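Local coordinates for elastase inhibitor AFUEI (Aspergillus fumigatus Af293, PDB 3W0E), which inhibits serine proteases, blocking Aspergillus elastases and human leukocyte elastase, its action on the A. fumigatus enzyme being non-competitive, at residues 4-8 against 28-32; 16-21 against 60-64; 47-53 against 64-68. All blocks are in the same frame, centred on the assembly; numbering follows the deposited sequence.

Interaction 1: residues 4-8 against 28-32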
loop_
_atom_site.group_PDB
_atom_site.type_symbol
_atom_site.label_atom_id
_atom_site.label_comp_id
_atom_site.label_asym_id
_atom_site.label_seq_id
_atom_site.Cartn_x
_atom_site.Cartn_y
_atom_site.Cartn_z
ATOM N N THR A 4 -13.431 -6.754 -1.955
ATOM C CA THR A 4 -13.951 -5.728 -1.076
ATOM C C THR A 4 -12.817 -4.852 -0.517
ATOM O O THR A 4 -12.989 -3.639 -0.362
ATOM C CB THR A 4 -14.804 -6.355 0.054
ATOM O OG1 THR A 4 -15.776 -5.408 0.513
ATOM C CG2 THR A 4 -13.931 -6.801 1.221
ATOM N N CYS A 5 -11.659 -5.452 -0.240
ATOM C CA CYS A 5 -10.519 -4.675 0.247
ATOM C C CYS A 5 -10.087 -3.588 -0.742
ATOM O O CYS A 5 -9.880 -2.435 -0.359
ATOM C CB CYS A 5 -9.327 -5.571 0.587
ATOM S SG CYS A 5 -7.903 -4.666 1.313
ATOM N N GLU A 6 -9.948 -3.964 -2.013
ATOM C CA GLU A 6 -9.465 -3.044 -3.039
ATOM C C GLU A 6 -10.499 -1.973 -3.357
ATOM O O GLU A 6 -10.147 -0.823 -3.644
ATOM C CB GLU A 6 -9.087 -3.813 -4.312
ATOM C CG GLU A 6 -7.958 -3.189 -5.110
ATOM C CD GLU A 6 -6.657 -3.077 -4.318
ATOM O OE1 GLU A 6 -6.260 -1.936 -3.983
ATOM O OE2 GLU A 6 -6.025 -4.125 -4.042
ATOM N N LYS A 7 -11.772 -2.362 -3.318
ATOM C CA LYS A 7 -12.870 -1.430 -3.514
ATOM C C LYS A 7 -12.859 -0.367 -2.423
ATOM O O LYS A 7 -12.905 0.833 -2.713
ATOM C CB LYS A 7 -14.210 -2.164 -3.474
ATOM C CG LYS A 7 -14.596 -2.904 -4.742
ATOM C CD LYS A 7 -16.036 -3.388 -4.619
ATOM C CE LYS A 7 -16.607 -3.859 -5.950
ATOM N NZ LYS A 7 -18.063 -4.173 -5.828
ATOM N N GLU A 8 -12.817 -0.818 -1.168
ATOM C CA GLU A 8 -12.798 0.094 -0.028
ATOM C C GLU A 8 -11.510 0.934 0.040
ATOM O O GLU A 8 -11.562 2.126 0.343
ATOM C CB GLU A 8 -13.064 -0.660 1.283
ATOM C CG GLU A 8 -14.479 -1.238 1.373
ATOM C CD GLU A 8 -14.793 -1.862 2.721
ATOM O OE1 GLU A 8 -13.851 -2.322 3.413
ATOM O OE2 GLU A 8 -15.992 -1.901 3.094
ATOM N N ALA A 28 -18.237 1.205 9.185
ATOM C CA ALA A 28 -18.855 1.114 7.856
ATOM C C ALA A 28 -18.052 0.239 6.885
ATOM O O ALA A 28 -18.604 -0.287 5.916
ATOM C CB ALA A 28 -19.076 2.504 7.266
ATOM N N LEU A 29 -16.755 0.081 7.143
ATOM C CA LEU A 29 -15.911 -0.753 6.286
ATOM C C LEU A 29 -16.172 -2.242 6.512
ATOM O O LEU A 29 -16.252 -2.708 7.655
ATOM C CB LEU A 29 -14.432 -0.429 6.508
ATOM C CG LEU A 29 -14.052 1.004 6.142
ATOM C CD1 LEU A 29 -12.678 1.358 6.719
ATOM C CD2 LEU A 29 -14.068 1.194 4.626
ATOM N N GLN A 30 -16.308 -2.986 5.419
ATOM C CA GLN A 30 -16.631 -4.411 5.488
ATOM C C GLN A 30 -15.394 -5.310 5.344
ATOM O O GLN A 30 -15.467 -6.522 5.550
ATOM C CB GLN A 30 -17.676 -4.756 4.419
ATOM C CG GLN A 30 -18.792 -3.709 4.305
ATOM C CD GLN A 30 -19.458 -3.692 2.931
ATOM O OE1 GLN A 30 -19.588 -4.730 2.275
ATOM N NE2 GLN A 30 -19.875 -2.507 2.487
ATOM N N SER A 31 -14.242 -4.736 5.031
ATOM C CA SER A 31 -13.018 -5.518 4.912
ATOM C C SER A 31 -12.663 -6.210 6.208
ATOM O O SER A 31 -12.944 -5.710 7.259
ATOM C CB SER A 31 -11.841 -4.657 4.465
ATOM O OG SER A 31 -11.953 -4.248 3.129
ATOM N N ASN A 32 -12.018 -7.358 6.112
ATOM C CA ASN A 32 -11.545 -8.069 7.285
ATOM C C ASN A 32 -10.292 -8.882 6.950
ATOM O O ASN A 32 -10.354 -9.776 6.149
ATOM C CB ASN A 32 -12.663 -8.986 7.800
ATOM C CG ASN A 32 -12.323 -9.655 9.108
ATOM O OD1 ASN A 32 -12.968 -10.607 9.512
ATOM N ND2 ASN A 32 -11.301 -9.182 9.752
#
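The polar part of this contact is carried by one carboxylate. E8, on helix 2-15, reaches with an extended side chain to the loop 28-32. OE2 of E8 accepts a hydrogen bond from the backbone N of Q30 (2.6 Å), with an almost straight N-H...O angle. OE1 of E8 accepts two: from S31 N at 2.9 Å and from S31 OG at 2.7 Å. Two successive amides of the loop thus point at the two oxygens of E8. This side chain is buried, so these bonds supply partners for a charge held away from solvent. The protein is a member of the I78 inhibitor family of clan CI-2. Here E8 holds the loop that leads from helix 23-28 into strand 34-37 against helix 2-15. The remaining contacts are van der Waals in kind. CD of E8 lies 3.7 Å from CD2 of L29. The hydroxyl OG of S31 sits 3.2 Å from CA of C5, one helical turn before E8, and 3.8 Å from CG2 of T4. C5, E8, L29 and S31 all touch L52 of strand 52-56, and C5 is disulfide-bonded to C67.

Interaction 2: residues 16-21 against 60-64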
loop_
_atom_site.group_PDB
_atom_site.type_symbol
_atom_site.label_atom_id
_atom_site.label_comp_id
_atom_site.label_asym_id
_atom_site.label_seq_id
_atom_site.Cartn_x
_atom_site.Cartn_y
_atom_site.Cartn_z
ATOM N N LEU A 16 -12.174 9.909 1.542
ATOM C CA LEU A 16 -11.939 10.089 2.971
ATOM C C LEU A 16 -10.590 10.719 3.320
ATOM O O LEU A 16 -10.293 10.934 4.499
ATOM C CB LEU A 16 -12.090 8.753 3.714
ATOM C CG LEU A 16 -13.406 7.983 3.569
ATOM C CD1 LEU A 16 -13.316 6.598 4.220
ATOM C CD2 LEU A 16 -14.575 8.772 4.146
ATOM N N ILE A 17 -9.761 11.011 2.322
ATOM C CA ILE A 17 -8.457 11.616 2.628
ATOM C C ILE A 17 -8.646 12.877 3.470
ATOM O O ILE A 17 -9.472 13.736 3.140
ATOM C CB ILE A 17 -7.631 11.928 1.359
ATOM C CG1 ILE A 17 -7.255 10.633 0.642
ATOM C CG2 ILE A 17 -6.381 12.719 1.712
ATOM C CD1 ILE A 17 -6.653 9.571 1.543
ATOM N N GLY A 18 -7.911 12.962 4.580
ATOM C CA GLY A 18 -7.934 14.130 5.439
ATOM C C GLY A 18 -8.949 14.034 6.563
ATOM O O GLY A 18 -8.937 14.828 7.503
ATOM N N GLN A 19 -9.840 13.060 6.469
ATOM C CA GLN A 19 -10.877 12.905 7.479
ATOM C C GLN A 19 -10.364 12.071 8.631
ATOM O O GLN A 19 -9.527 11.173 8.440
ATOM C CB GLN A 19 -12.103 12.241 6.875
ATOM C CG GLN A 19 -12.453 12.804 5.523
ATOM C CD GLN A 19 -13.445 13.925 5.592
ATOM O OE1 GLN A 19 -13.103 15.034 6.020
ATOM N NE2 GLN A 19 -14.689 13.655 5.183
ATOM N N PRO A 20 -10.869 12.358 9.835
ATOM C CA PRO A 20 -10.544 11.580 11.026
ATOM C C PRO A 20 -11.078 10.161 10.867
ATOM O O PRO A 20 -12.188 9.966 10.345
ATOM C CB PRO A 20 -11.323 12.292 12.148
ATOM C CG PRO A 20 -12.383 13.067 11.458
ATOM C CD PRO A 20 -11.811 13.456 10.122
ATOM N N TYR A 21 -10.286 9.181 11.282
ATOM C CA TYR A 21 -10.710 7.795 11.203
ATOM C C TYR A 21 -11.548 7.460 12.440
ATOM O O TYR A 21 -11.037 6.961 13.447
ATOM C CB TYR A 21 -9.505 6.874 11.108
ATOM C CG TYR A 21 -9.907 5.452 10.853
ATOM C CD1 TYR A 21 -10.635 5.108 9.717
ATOM C CD2 TYR A 21 -9.590 4.461 11.756
ATOM C CE1 TYR A 21 -11.015 3.788 9.489
ATOM C CE2 TYR A 21 -9.964 3.152 11.540
ATOM C CZ TYR A 21 -10.670 2.823 10.402
ATOM O OH TYR A 21 -11.046 1.501 10.207
ATOM N N ASN A 60 -4.716 11.207 13.653
ATOM C CA ASN A 60 -5.702 10.198 13.279
ATOM C C ASN A 60 -6.458 10.602 12.025
ATOM O O ASN A 60 -7.588 10.163 11.815
ATOM C CB ASN A 60 -6.701 9.909 14.419
ATOM C CG ASN A 60 -7.473 8.612 14.205
ATOM O OD1 ASN A 60 -6.888 7.574 13.893
ATOM N ND2 ASN A 60 -8.787 8.666 14.381
ATOM N N GLU A 61 -5.842 11.442 11.197
ATOM C CA GLU A 61 -6.445 11.848 9.930
ATOM C C GLU A 61 -5.970 10.932 8.819
ATOM O O GLU A 61 -4.787 10.653 8.716
ATOM C CB GLU A 61 -6.118 13.312 9.637
ATOM C CG GLU A 61 -6.670 14.212 10.733
ATOM C CD GLU A 61 -6.088 15.613 10.711
ATOM O OE1 GLU A 61 -6.673 16.491 11.390
ATOM O OE2 GLU A 61 -5.057 15.839 10.027
ATOM N N ILE A 62 -6.899 10.460 7.994
ATOM C CA ILE A 62 -6.556 9.482 6.958
ATOM C C ILE A 62 -5.656 10.084 5.891
ATOM O O ILE A 62 -6.003 11.116 5.294
ATOM C CB ILE A 62 -7.834 8.902 6.327
ATOM C CG1 ILE A 62 -8.709 8.281 7.436
ATOM C CG2 ILE A 62 -7.509 7.917 5.199
ATOM C CD1 ILE A 62 -10.051 7.778 6.970
ATOM N N ILE A 63 -4.494 9.458 5.664
ATOM C CA ILE A 63 -3.590 9.919 4.607
ATOM C C ILE A 63 -3.479 8.938 3.455
ATOM O O ILE A 63 -3.014 9.317 2.382
ATOM C CB ILE A 63 -2.170 10.281 5.111
ATOM C CG1 ILE A 63 -1.451 9.075 5.711
ATOM C CG2 ILE A 63 -2.231 11.447 6.127
ATOM C CD1 ILE A 63 -0.236 9.478 6.548
ATOM N N SER A 64 -3.866 7.682 3.675
ATOM C CA SER A 64 -3.852 6.718 2.575
ATOM C C SER A 64 -4.437 5.374 2.965
ATOM O O SER A 64 -4.739 5.135 4.135
ATOM C CB SER A 64 -2.422 6.512 2.079
ATOM O OG SER A 64 -2.395 5.956 0.770
#
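N60 begins the contact with two hydrogen bonds to Y21. O of N60 accepts from Y21 N (2.9 Å), and ND2 of N60 donates to Y21 O (3.0 Å). N60 is in the left-handed helical region (phi 67°, psi 25°), just before the chain enters strand 62-67. The same carbonyl, N60 O, lies 3.4 Å from CA of P20 in a CA-H...O contact. E61 comes next and forms a single bridge with P20. CA of E61 approaches O of Q19 at 3.5 Å, while E61 N is hydrogen-bonded to OD1 of N57. I62 is the centre of the contact. N of I62 donates to Q19 O (2.8 Å), and O of I62 accepts from G18 N (2.7 Å). CD1 of I62 packs on CB of L16 (4.0 Å) and on CD1 of Y21 (3.9 Å); CG2 of I62 meets CD1 of I17 at 4.1 Å. At I63 and S64 the strand has a classic beta bulge opposite Q55. The loop 16-21 makes a type II turn from L16 to Q19. At the backbone angles of G18 a CB would jam against O of I17, which calls for glycine. Four hydrogen bonds, three of them backbone to backbone, fix the loop along the strand. The I62 side chain also touches V12 of helix 2-15, so the contact is mainly polar along the backbone and apolar around I62.

Interaction 3: residues 47-53 against 64-68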
loop_
_atom_site.group_PDB
_atom_site.type_symbol
_atom_site.label_atom_id
_atom_site.label_comp_id
_atom_site.label_asym_id
_atom_site.label_seq_id
_atom_site.Cartn_x
_atom_site.Cartn_y
_atom_site.Cartn_z
ATOM N N TYR A 47 2.641 -9.860 3.333
ATOM C CA TYR A 47 1.576 -9.372 2.454
ATOM C C TYR A 47 0.306 -10.204 2.523
ATOM O O TYR A 47 0.314 -11.410 2.277
ATOM C CB TYR A 47 2.056 -9.262 0.993
ATOM C CG TYR A 47 0.966 -8.914 -0.010
ATOM C CD1 TYR A 47 0.361 -9.904 -0.766
ATOM C CD2 TYR A 47 0.550 -7.590 -0.216
ATOM C CE1 TYR A 47 -0.624 -9.608 -1.696
ATOM C CE2 TYR A 47 -0.454 -7.291 -1.138
ATOM C CZ TYR A 47 -1.038 -8.308 -1.869
ATOM O OH TYR A 47 -2.026 -8.042 -2.807
ATOM N N ILE A 48 -0.789 -9.546 2.870
ATOM C CA ILE A 48 -2.082 -10.216 2.977
ATOM C C ILE A 48 -3.080 -9.445 2.133
ATOM O O ILE A 48 -3.507 -8.350 2.498
ATOM C CB ILE A 48 -2.532 -10.346 4.453
ATOM C CG1 ILE A 48 -1.487 -11.118 5.260
ATOM C CG2 ILE A 48 -3.911 -11.007 4.559
ATOM C CD1 ILE A 48 -1.888 -11.421 6.684
ATOM N N ALA A 49 -3.438 -10.025 0.987
ATOM C CA ALA A 49 -4.247 -9.356 -0.027
ATOM C C ALA A 49 -5.596 -8.912 0.497
ATOM O O ALA A 49 -6.188 -8.006 -0.069
ATOM C CB ALA A 49 -4.450 -10.271 -1.244
ATOM N N SER A 50 -6.076 -9.572 1.554
ATOM C CA SER A 50 -7.410 -9.308 2.111
ATOM C C SER A 50 -7.425 -8.201 3.168
ATOM O O SER A 50 -8.492 -7.765 3.598
ATOM C CB SER A 50 -7.990 -10.585 2.748
ATOM O OG SER A 50 -7.885 -11.707 1.879
ATOM N N ARG A 51 -6.249 -7.765 3.600
ATOM C CA ARG A 51 -6.151 -6.815 4.704
ATOM C C ARG A 51 -6.171 -5.370 4.226
ATOM O O ARG A 51 -5.369 -4.966 3.366
ATOM C CB ARG A 51 -4.884 -7.086 5.521
ATOM C CG ARG A 51 -4.693 -6.123 6.732
ATOM C CD ARG A 51 -3.634 -6.648 7.650
ATOM N NE ARG A 51 -2.386 -6.887 6.931
ATOM C CZ ARG A 51 -1.363 -7.589 7.407
ATOM N NH1 ARG A 51 -1.413 -8.109 8.626
ATOM N NH2 ARG A 51 -0.276 -7.763 6.656
ATOM N N LEU A 52 -7.112 -4.592 4.756
ATOM C CA LEU A 52 -7.181 -3.189 4.418
ATOM C C LEU A 52 -6.337 -2.428 5.430
ATOM O O LEU A 52 -6.550 -2.541 6.638
ATOM C CB LEU A 52 -8.618 -2.685 4.435
ATOM C CG LEU A 52 -8.780 -1.183 4.233
ATOM C CD1 LEU A 52 -8.114 -0.721 2.924
ATOM C CD2 LEU A 52 -10.258 -0.813 4.240
ATOM N N ASN A 53 -5.373 -1.670 4.925
ATOM C CA ASN A 53 -4.543 -0.825 5.776
ATOM C C ASN A 53 -4.979 0.613 5.646
ATOM O O ASN A 53 -5.020 1.162 4.556
ATOM C CB ASN A 53 -3.064 -0.942 5.397
ATOM C CG ASN A 53 -2.525 -2.325 5.596
ATOM O OD1 ASN A 53 -2.281 -2.752 6.724
ATOM N ND2 ASN A 53 -2.348 -3.053 4.502
ATOM N N SER A 64 -3.866 7.682 3.675
ATOM C CA SER A 64 -3.852 6.718 2.575
ATOM C C SER A 64 -4.437 5.374 2.965
ATOM O O SER A 64 -4.739 5.135 4.135
ATOM C CB SER A 64 -2.422 6.512 2.079
ATOM O OG SER A 64 -2.395 5.956 0.770
ATOM N N ALA A 65 -4.590 4.494 1.976
ATOM C CA ALA A 65 -5.048 3.127 2.236
ATOM C C ALA A 65 -4.498 2.196 1.170
ATOM O O ALA A 65 -4.329 2.595 0.021
ATOM C CB ALA A 65 -6.580 3.060 2.261
ATOM N N HIS A 66 -4.206 0.960 1.555
ATOM C CA HIS A 66 -3.808 -0.046 0.580
ATOM C C HIS A 66 -4.056 -1.415 1.172
ATOM O O HIS A 66 -4.131 -1.561 2.390
ATOM C CB HIS A 66 -2.336 0.120 0.162
ATOM C CG HIS A 66 -1.348 -0.229 1.231
ATOM N ND1 HIS A 66 -1.051 0.620 2.274
ATOM C CD2 HIS A 66 -0.565 -1.319 1.398
ATOM C CE1 HIS A 66 -0.142 0.058 3.050
ATOM N NE2 HIS A 66 0.176 -1.117 2.539
ATOM N N CYS A 67 -4.201 -2.415 0.308
ATOM C CA CYS A 67 -4.400 -3.772 0.771
ATOM C C CYS A 67 -3.055 -4.481 0.840
ATOM O O CYS A 67 -2.298 -4.486 -0.140
ATOM C CB CYS A 67 -5.379 -4.514 -0.144
ATOM S SG CYS A 67 -6.969 -3.712 -0.235
ATOM N N ALA A 68 -2.747 -5.047 2.007
ATOM C CA ALA A 68 -1.492 -5.754 2.211
ATOM C C ALA A 68 -1.352 -6.215 3.645
ATOM O O ALA A 68 -0.511 -7.063 3.971
ATOM C CB ALA A 68 -0.302 -4.856 1.815
ATOM O OXT ALA A 68 -2.063 -5.738 4.532
HETATM O O HOH W 1 -3.966 -5.488 -2.953
#
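This is an antiparallel strand pairing at the open end of the beta hairpin formed by strands 52-56 and 62-67, where residues 48-53, in the turn before strand 52-56 and at its start, hold the C-terminal carboxylate. N53 and H66 are a hydrogen-bonded pair: N53 N to H66 O is 2.8 Å and H66 N to N53 O is 3.1 Å. L52 and C67 are the adjacent non-hydrogen-bonded pair. Their side chains face helix 2-15, where C67 is disulfide-bonded to C5. On the other face, CB of N53 lies over the H66 ring in a CH-pi contact, and that ring stacks on H66 of the second subunit. A further backbone hydrogen bond runs from A68 N to R51 O (3.0 Å). A type I turn from I48 to R51 wraps the chain end. The A68 carboxylate is well satisfied. O of A68 accepts from I48 N (2.7 Å) and R51 NH2 (2.8 Å). OXT of A68 forms a salt bridge with R51 NE (2.7 Å) and accepts a hydrogen bond from ND2 of N53 (2.7 Å). R51 meets this oxygen with the edge of its guanidinium. CB of A68 rests against the ring of Y47, 3.5 Å from CD2.

In the fold
Along the chain, interaction 1 closes before interaction 3 opens, whereas interactions 1 and 2 interleave. Interactions 1 and 3 are about 10 Å apart, centre to centre, and are joined by the C5-C67 disulfide. Interaction 2 lies about 16 Å from each of them between centres. It touches interaction 1 where CD1 of L29 meets OH of Y21 at 3.9 Å. Interactions 2 and 3 share S64 and lie on opposite sides of the chain's centre. Both also touch the second subunit. Interaction 1 ties the loop after helix 23-28 to helix 2-15, interaction 2 ties the loop between the helices to strand 62-67, and interaction 3 joins that strand to strand 52-56 and the turn before it.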